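Local coordinates for protein putative glutathionylspermidine synthase (PDB 3N6X) that probably acts as an ATP-dependent ligase of the circularly permuted ATP-grasp type, joining a carboxylate to an amine as glutathionylspermidine synthase does, at residues Val196-Tyr199 / Pro200-Leu204; Val433-Gly436 / Lys437-Leu441; Ala25-Ala28 / Ala29-Asp33. All coordinates share one frame; numbering follows the deposited sequence.

Contact 1 of 3, residues Val196-Tyr199 / Pro200-Leu204; sequences VEHY and PQVLL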
loop_
_atom_site.group_PDB
_atom_site.type_symbol
_atom_site.label_atom_id
_atom_site.label_comp_id
_atom_site.label_asym_id
_atom_site.label_seq_id
_atom_site.Cartn_x
_atom_site.Cartn_y
_atom_site.Cartn_z
ATOM N N VAL A 196 5.705 -0.321 -16.307
ATOM C CA VAL A 196 5.886 -0.297 -14.844
ATOM C C VAL A 196 7.242 -0.841 -14.403
ATOM O O VAL A 196 7.654 -0.599 -13.260
ATOM C CB VAL A 196 4.732 -1.041 -14.100
ATOM C CG1 VAL A 196 3.420 -0.274 -14.198
ATOM C CG2 VAL A 196 4.571 -2.472 -14.608
ATOM N N GLU A 197 7.918 -1.620 -15.276
ATOM C CA GLU A 197 9.144 -2.348 -14.902
ATOM C C GLU A 197 10.369 -1.516 -14.526
ATOM O O GLU A 197 11.352 -2.070 -14.024
ATOM C CB GLU A 197 9.466 -3.484 -15.881
ATOM C CG GLU A 197 9.861 -3.037 -17.278
ATOM C CD GLU A 197 10.160 -4.198 -18.207
ATOM O OE1 GLU A 197 11.178 -4.893 -17.983
ATOM O OE2 GLU A 197 9.342 -4.452 -19.120
ATOM N N HIS A 198 10.287 -0.189 -14.691
ATOM C CA HIS A 198 11.373 0.724 -14.316
ATOM C C HIS A 198 11.281 1.149 -12.823
ATOM O O HIS A 198 12.163 1.857 -12.336
ATOM C CB HIS A 198 11.379 1.955 -15.232
ATOM C CG HIS A 198 10.095 2.733 -15.214
ATOM N ND1 HIS A 198 8.892 2.160 -15.615
ATOM C CD2 HIS A 198 9.871 4.020 -14.874
ATOM C CE1 HIS A 198 7.985 3.115 -15.504
ATOM N NE2 HIS A 198 8.523 4.250 -15.055
ATOM N N TYR A 199 10.219 0.699 -12.109
ATOM C CA TYR A 199 9.991 1.004 -10.688
ATOM C C TYR A 199 11.246 0.774 -9.828
ATOM O O TYR A 199 11.694 1.718 -9.199
ATOM C CB TYR A 199 8.754 0.237 -10.126
ATOM C CG TYR A 199 8.581 0.385 -8.624
ATOM C CD1 TYR A 199 9.314 -0.405 -7.733
ATOM C CD2 TYR A 199 7.708 1.330 -8.090
ATOM C CE1 TYR A 199 9.208 -0.231 -6.359
ATOM C CE2 TYR A 199 7.570 1.492 -6.712
ATOM C CZ TYR A 199 8.337 0.722 -5.850
ATOM O OH TYR A 199 8.209 0.867 -4.492
ATOM N N PRO A 200 11.894 -0.439 -9.851
ATOM C CA PRO A 200 13.091 -0.652 -9.008
ATOM C C PRO A 200 14.233 0.337 -9.226
ATOM O O PRO A 200 14.898 0.723 -8.261
ATOM C CB PRO A 200 13.505 -2.079 -9.360
ATOM C CG PRO A 200 12.247 -2.732 -9.747
ATOM C CD PRO A 200 11.496 -1.696 -10.515
ATOM N N GLN A 201 14.433 0.787 -10.476
ATOM C CA GLN A 201 15.488 1.745 -10.785
ATOM C C GLN A 201 15.105 3.164 -10.387
ATOM O O GLN A 201 15.974 3.933 -9.972
ATOM C CB GLN A 201 15.923 1.647 -12.261
ATOM C CG GLN A 201 16.748 0.389 -12.565
ATOM C CD GLN A 201 17.990 0.262 -11.709
ATOM O OE1 GLN A 201 18.794 1.192 -11.573
ATOM N NE2 GLN A 201 18.189 -0.903 -11.144
ATOM N N VAL A 202 13.800 3.498 -10.451
ATOM C CA VAL A 202 13.289 4.787 -9.949
ATOM C C VAL A 202 13.480 4.797 -8.411
ATOM O O VAL A 202 13.991 5.765 -7.863
ATOM C CB VAL A 202 11.795 5.034 -10.343
ATOM C CG1 VAL A 202 11.228 6.278 -9.631
ATOM C CG2 VAL A 202 11.636 5.156 -11.864
ATOM N N LEU A 203 13.144 3.684 -7.742
ATOM C CA LEU A 203 13.324 3.577 -6.290
ATOM C C LEU A 203 14.812 3.665 -5.882
ATOM O O LEU A 203 15.146 4.411 -4.966
ATOM C CB LEU A 203 12.667 2.282 -5.743
ATOM C CG LEU A 203 12.961 1.940 -4.259
ATOM C CD1 LEU A 203 12.475 3.052 -3.332
ATOM C CD2 LEU A 203 12.337 0.592 -3.874
ATOM N N LEU A 204 15.702 2.937 -6.584
ATOM C CA LEU A 204 17.135 3.000 -6.291
ATOM C C LEU A 204 17.660 4.435 -6.430
ATOM O O LEU A 204 18.400 4.902 -5.571
ATOM C CB LEU A 204 17.929 2.035 -7.198
ATOM C CG LEU A 204 19.471 2.101 -7.075
ATOM C CD1 LEU A 204 19.936 1.838 -5.629
ATOM C CD2 LEU A 204 20.128 1.150 -8.020
HETATM O O HOH W 1 13.810 -1.154 -12.921
#

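Contact 2 of 3, residues Val433-Gly436 / Lys437-Leu441; sequences VLSG and KTVSL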
loop_
_atom_site.group_PDB
_atom_site.type_symbol
_atom_site.label_atom_id
_atom_site.label_comp_id
_atom_site.label_asym_id
_atom_site.label_seq_id
_atom_site.Cartn_x
_atom_site.Cartn_y
_atom_site.Cartn_z
ATOM N N VAL A 433 3.595 5.685 -3.892
ATOM C CA VAL A 433 4.156 7.016 -4.055
ATOM C C VAL A 433 5.613 7.007 -3.623
ATOM O O VAL A 433 5.927 6.588 -2.498
ATOM C CB VAL A 433 3.332 8.100 -3.307
ATOM C CG1 VAL A 433 3.943 9.477 -3.508
ATOM C CG2 VAL A 433 1.877 8.090 -3.754
ATOM N N LEU A 434 6.505 7.506 -4.500
ATOM C CA LEU A 434 7.939 7.548 -4.231
ATOM C C LEU A 434 8.422 8.955 -4.003
ATOM O O LEU A 434 8.214 9.811 -4.849
ATOM C CB LEU A 434 8.721 6.873 -5.386
ATOM C CG LEU A 434 8.370 5.386 -5.647
ATOM C CD1 LEU A 434 9.122 4.857 -6.843
ATOM C CD2 LEU A 434 8.675 4.515 -4.419
ATOM N N SER A 435 9.050 9.207 -2.857
ATOM C CA SER A 435 9.588 10.530 -2.525
ATOM C C SER A 435 11.095 10.455 -2.320
ATOM O O SER A 435 11.573 9.741 -1.444
ATOM C CB SER A 435 8.933 11.092 -1.256
ATOM O OG SER A 435 7.519 11.056 -1.295
ATOM N N GLY A 436 11.816 11.187 -3.138
ATOM C CA GLY A 436 13.260 11.335 -3.049
ATOM C C GLY A 436 13.559 12.808 -3.091
ATOM O O GLY A 436 13.120 13.549 -2.204
ATOM N N LYS A 437 14.157 13.278 -4.186
ATOM C CA LYS A 437 14.292 14.722 -4.362
ATOM C C LYS A 437 13.005 15.249 -4.968
ATOM O O LYS A 437 12.634 16.395 -4.726
ATOM C CB LYS A 437 15.531 15.087 -5.192
ATOM C CG LYS A 437 16.760 15.324 -4.303
ATOM C CD LYS A 437 18.060 15.453 -5.100
ATOM C CE LYS A 437 19.280 15.054 -4.285
ATOM N NZ LYS A 437 19.496 15.945 -3.106
ATOM N N THR A 438 12.248 14.351 -5.639
ATOM C CA THR A 438 10.923 14.634 -6.210
ATOM C C THR A 438 9.911 13.588 -5.739
ATOM O O THR A 438 10.294 12.494 -5.319
ATOM C CB THR A 438 10.980 14.648 -7.750
ATOM O OG1 THR A 438 11.644 13.460 -8.202
ATOM C CG2 THR A 438 11.670 15.894 -8.299
ATOM N N VAL A 439 8.619 13.920 -5.830
ATOM C CA VAL A 439 7.550 13.009 -5.459
ATOM C C VAL A 439 6.860 12.530 -6.739
ATOM O O VAL A 439 6.423 13.351 -7.547
ATOM C CB VAL A 439 6.567 13.645 -4.446
ATOM C CG1 VAL A 439 5.571 12.616 -3.942
ATOM C CG2 VAL A 439 7.319 14.284 -3.280
ATOM N N SER A 440 6.850 11.211 -6.967
ATOM C CA SER A 440 6.323 10.654 -8.205
ATOM C C SER A 440 5.685 9.301 -8.002
ATOM O O SER A 440 5.842 8.686 -6.945
ATOM C CB SER A 440 7.431 10.556 -9.261
ATOM O OG SER A 440 8.489 9.702 -8.848
ATOM N N LEU A 441 4.936 8.850 -9.017
ATOM C CA LEU A 441 4.304 7.550 -9.056
ATOM C C LEU A 441 4.667 6.916 -10.366
ATOM O O LEU A 441 4.551 7.562 -11.409
ATOM C CB LEU A 441 2.773 7.688 -9.015
ATOM C CG LEU A 441 2.134 7.875 -7.680
ATOM C CD1 LEU A 441 1.880 9.323 -7.420
ATOM C CD2 LEU A 441 0.825 7.150 -7.618
#

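Contact 3 of 3, residues Ala25-Ala28 / Ala29-Asp33; sequences AEYA and AWLQD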
loop_
_atom_site.group_PDB
_atom_site.type_symbol
_atom_site.label_atom_id
_atom_site.label_comp_id
_atom_site.label_asym_id
_atom_site.label_seq_id
_atom_site.Cartn_x
_atom_site.Cartn_y
_atom_site.Cartn_z
ATOM N N ALA A 25 -14.026 -0.872 -24.591
ATOM C CA ALA A 25 -14.560 -1.268 -25.913
ATOM C C ALA A 25 -13.580 -2.174 -26.666
ATOM O O ALA A 25 -13.961 -3.272 -27.099
ATOM C CB ALA A 25 -14.879 -0.028 -26.747
ATOM N N GLU A 26 -12.298 -1.744 -26.755
ATOM C CA GLU A 26 -11.239 -2.500 -27.414
ATOM C C GLU A 26 -11.004 -3.868 -26.757
ATOM O O GLU A 26 -10.718 -4.842 -27.465
ATOM C CB GLU A 26 -9.947 -1.682 -27.472
ATOM C CG GLU A 26 -8.948 -2.189 -28.493
ATOM C CD GLU A 26 -9.379 -2.064 -29.941
ATOM O OE1 GLU A 26 -9.677 -0.928 -30.374
ATOM O OE2 GLU A 26 -9.399 -3.096 -30.649
ATOM N N TYR A 27 -11.152 -3.956 -25.418
ATOM C CA TYR A 27 -10.984 -5.231 -24.713
ATOM C C TYR A 27 -12.142 -6.169 -25.043
ATOM O O TYR A 27 -11.925 -7.366 -25.225
ATOM C CB TYR A 27 -10.852 -5.028 -23.183
ATOM C CG TYR A 27 -10.622 -6.326 -22.431
ATOM C CD1 TYR A 27 -9.344 -6.859 -22.299
ATOM C CD2 TYR A 27 -11.690 -7.050 -21.900
ATOM C CE1 TYR A 27 -9.130 -8.074 -21.649
ATOM C CE2 TYR A 27 -11.488 -8.272 -21.257
ATOM C CZ TYR A 27 -10.204 -8.776 -21.127
ATOM O OH TYR A 27 -9.985 -9.982 -20.495
ATOM N N ALA A 28 -13.375 -5.622 -25.132
ATOM C CA ALA A 28 -14.577 -6.392 -25.481
ATOM C C ALA A 28 -14.453 -6.968 -26.906
ATOM O O ALA A 28 -14.792 -8.135 -27.129
ATOM C CB ALA A 28 -15.807 -5.506 -25.382
ATOM N N ALA A 29 -13.915 -6.154 -27.850
ATOM C CA ALA A 29 -13.664 -6.560 -29.234
ATOM C C ALA A 29 -12.684 -7.736 -29.265
ATOM O O ALA A 29 -13.029 -8.806 -29.775
ATOM C CB ALA A 29 -13.104 -5.387 -30.032
ATOM N N TRP A 30 -11.493 -7.566 -28.641
ATOM C CA TRP A 30 -10.484 -8.620 -28.538
ATOM C C TRP A 30 -11.086 -9.897 -27.936
ATOM O O TRP A 30 -10.803 -10.998 -28.418
ATOM C CB TRP A 30 -9.291 -8.143 -27.688
ATOM C CG TRP A 30 -8.316 -9.231 -27.348
ATOM C CD1 TRP A 30 -7.264 -9.655 -28.102
ATOM C CD2 TRP A 30 -8.308 -10.039 -26.159
ATOM N NE1 TRP A 30 -6.596 -10.672 -27.458
ATOM C CE2 TRP A 30 -7.215 -10.925 -26.261
ATOM C CE3 TRP A 30 -9.102 -10.074 -24.998
ATOM C CZ2 TRP A 30 -6.902 -11.846 -25.256
ATOM C CZ3 TRP A 30 -8.801 -10.999 -24.012
ATOM C CH2 TRP A 30 -7.708 -11.867 -24.142
ATOM N N LEU A 31 -11.920 -9.742 -26.881
ATOM C CA LEU A 31 -12.554 -10.856 -26.171
ATOM C C LEU A 31 -13.490 -11.664 -27.084
ATOM O O LEU A 31 -13.531 -12.894 -26.980
ATOM C CB LEU A 31 -13.296 -10.335 -24.923
ATOM C CG LEU A 31 -13.585 -11.350 -23.796
ATOM C CD1 LEU A 31 -12.294 -11.888 -23.168
ATOM C CD2 LEU A 31 -14.448 -10.721 -22.725
ATOM N N GLN A 32 -14.187 -10.985 -28.023
ATOM C CA GLN A 32 -15.072 -11.650 -28.988
ATOM C C GLN A 32 -14.277 -12.466 -30.013
ATOM O O GLN A 32 -14.675 -13.580 -30.348
ATOM C CB GLN A 32 -15.980 -10.633 -29.693
ATOM C CG GLN A 32 -17.366 -10.539 -29.064
ATOM C CD GLN A 32 -18.233 -9.515 -29.748
ATOM O OE1 GLN A 32 -18.391 -8.385 -29.276
ATOM N NE2 GLN A 32 -18.843 -9.898 -30.863
ATOM N N ASP A 33 -13.129 -11.932 -30.471
ATOM C CA ASP A 33 -12.266 -12.596 -31.456
ATOM C C ASP A 33 -11.518 -13.817 -30.869
ATOM O O ASP A 33 -10.971 -14.616 -31.637
ATOM C CB ASP A 33 -11.258 -11.590 -32.062
ATOM C CG ASP A 33 -11.878 -10.339 -32.682
ATOM O OD1 ASP A 33 -13.101 -10.121 -32.494
ATOM O OD2 ASP A 33 -11.130 -9.557 -33.315
#

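Contact 1 of 3, residues Val196-Tyr199 / Pro200-Leu204
Tyr199 and Leu203 lie side by side and point the same way, one helical turn apart, with CE1 of the tyrosine 4.1 Å from CD2 of the leucine. The methyl meets the ring obliquely, in a light apolar touch near its hydroxyl end. CG of Tyr199 stands anti to the backbone N (chi1 173°), and Leu203 takes the same first torsion, which sends both side chains off the helix in a common direction.

Pro200 is turned quite differently: it crosses Tyr199 at about a right angle, and its CD sits 3.4 Å from CB of the tyrosine. Proline suits a helix's first turn, where its nitrogen, lacking a hydrogen, need supply no i to i-4 bond. On another side of the helix His198 and Val202 form a second pair lying side by side, CD2 of the imidazole 3.7 Å from CG2 of the valine. CG of His198, between its backbone N and carbonyl carbon (chi1 58°), carries the imidazole alongside Val202.

These pairs mark the passage from a type I turn, Val196 to Tyr199, into helix 199-209. His198 O takes the N-H of Val202 at 3.0 Å and a weaker one from Gln201, while Tyr199 O receives Leu203 N at 2.8 Å in a nearly straight bond (166°). A water extends the network, donating to Glu197 O and accepting from Gln201 N.

The polar end of Gln201 bonds to Met242 O, at the end of helix 232-242, whose Ile238 packs on both Tyr199 and Pro200. Val170 and Met173 of helix 170-183 also touch the tyrosine, as does Phe432 of strand 423-435, so that the start of helix 199-209 is set among two helices and a sheet.

Contact 2 of 3, residues Val433-Gly436 / Lys437-Leu441
A beta hairpin folds strand 439-441 back along the end of strand 423-435, and Leu434 and Ser440 are its antiparallel hydrogen-bonded pair: Leu434 N reaches Ser440 O at 2.8 Å, and Ser440 N returns to Leu434 O at 2.9 Å. Ser435 and Val439 form a non-hydrogen-bonded pair, and OG of the serine lies 3.6 Å from CG1 of the valine. That same methyl also meets CG1 of Val433 at 3.6 Å, while CG2 of Val433 lies against CD1 of Leu441. CG1 of Val433 is anti to its backbone N (chi1 -180°), which directs one branch to each of these two neighbours.

The hairpin belongs to a large mixed sheet of this ATP-grasp relative, in which Val433 and Ser435 also bond through their backbones to Ala145 and His143. Val433 and Leu441 press on helix 81-105, through Ala91 and Ile92, which suits their branched apolar side chains; Leu434 points to the other face, toward helix 199-209.

At the bend Gly436 N donates to Thr438 O at 3.0 Å. Glycine fits because its backbone angles (phi -130°, psi -110°) would drive a beta carbon into Lys437 N. Lys437, exposed at the bend, touches Ala209 of helix 199-209.

Contact 3 of 3, residues Ala25-Ala28 / Ala29-Asp33
Tyr27 and Trp30 both carry CG anti to the main-chain nitrogen (chi1 -178° and 171°), which swings the two rings onto neighbouring parts of one helix surface. There they meet obliquely, centroids of the phenol and the six-membered indole ring 5.3 Å apart and planes inclined by 40°. The indole brings CE3 over a face of the phenol, and CZ3 of Trp30 comes 3.8 Å from CE1 of Tyr27. CE2 of Tyr27, the other carbon ortho to the hydroxyl, is 4.1 Å from CD2 of Leu31, so the indole and the leucine both lie under the same side of the phenol.

The backbone of helix 25-33 sets this spacing: Trp30 N donates to Glu26 O at 3.1 Å and Leu31 N to Tyr27 O at 2.9 Å. Replacing Tyr27 by an alanine is likely to leave Trp30 and Leu31 without their shared apolar cover.

Helix 185-190 flanks the cluster: Leu187 touches both rings, Glu186 accepts the indole N-H, and Arg190 makes a salt bridge with Glu26. Thus the nitrogen of Trp30 and the charge of Glu26 are each matched, whereas the buried hydroxyl of Tyr27 has no modelled partner and its ring is held by apolar contact.

Contacts 1 and 2 touch, their centres 12 Å apart: Leu434 of the hairpin fits against the start of helix 199-209, its CD2 3.7 Å from Tyr199 OH and its CD1 3.8 Å from Val202 CG1. Leu434 thus helps to join the helix to the sheet. Contact 3 stands apart, its centre 31 Å from that of contact 1 and 36 Å from that of contact 2, with nearest atoms about 16 Å and 23 Å away. The chain still connects them, since helix 185-190, on which contact 3 packs, leads into the loop of contact 1. Glycerol, probably from crystallisation, lies near each contact, so none of the three can be placed in the active site on that basis.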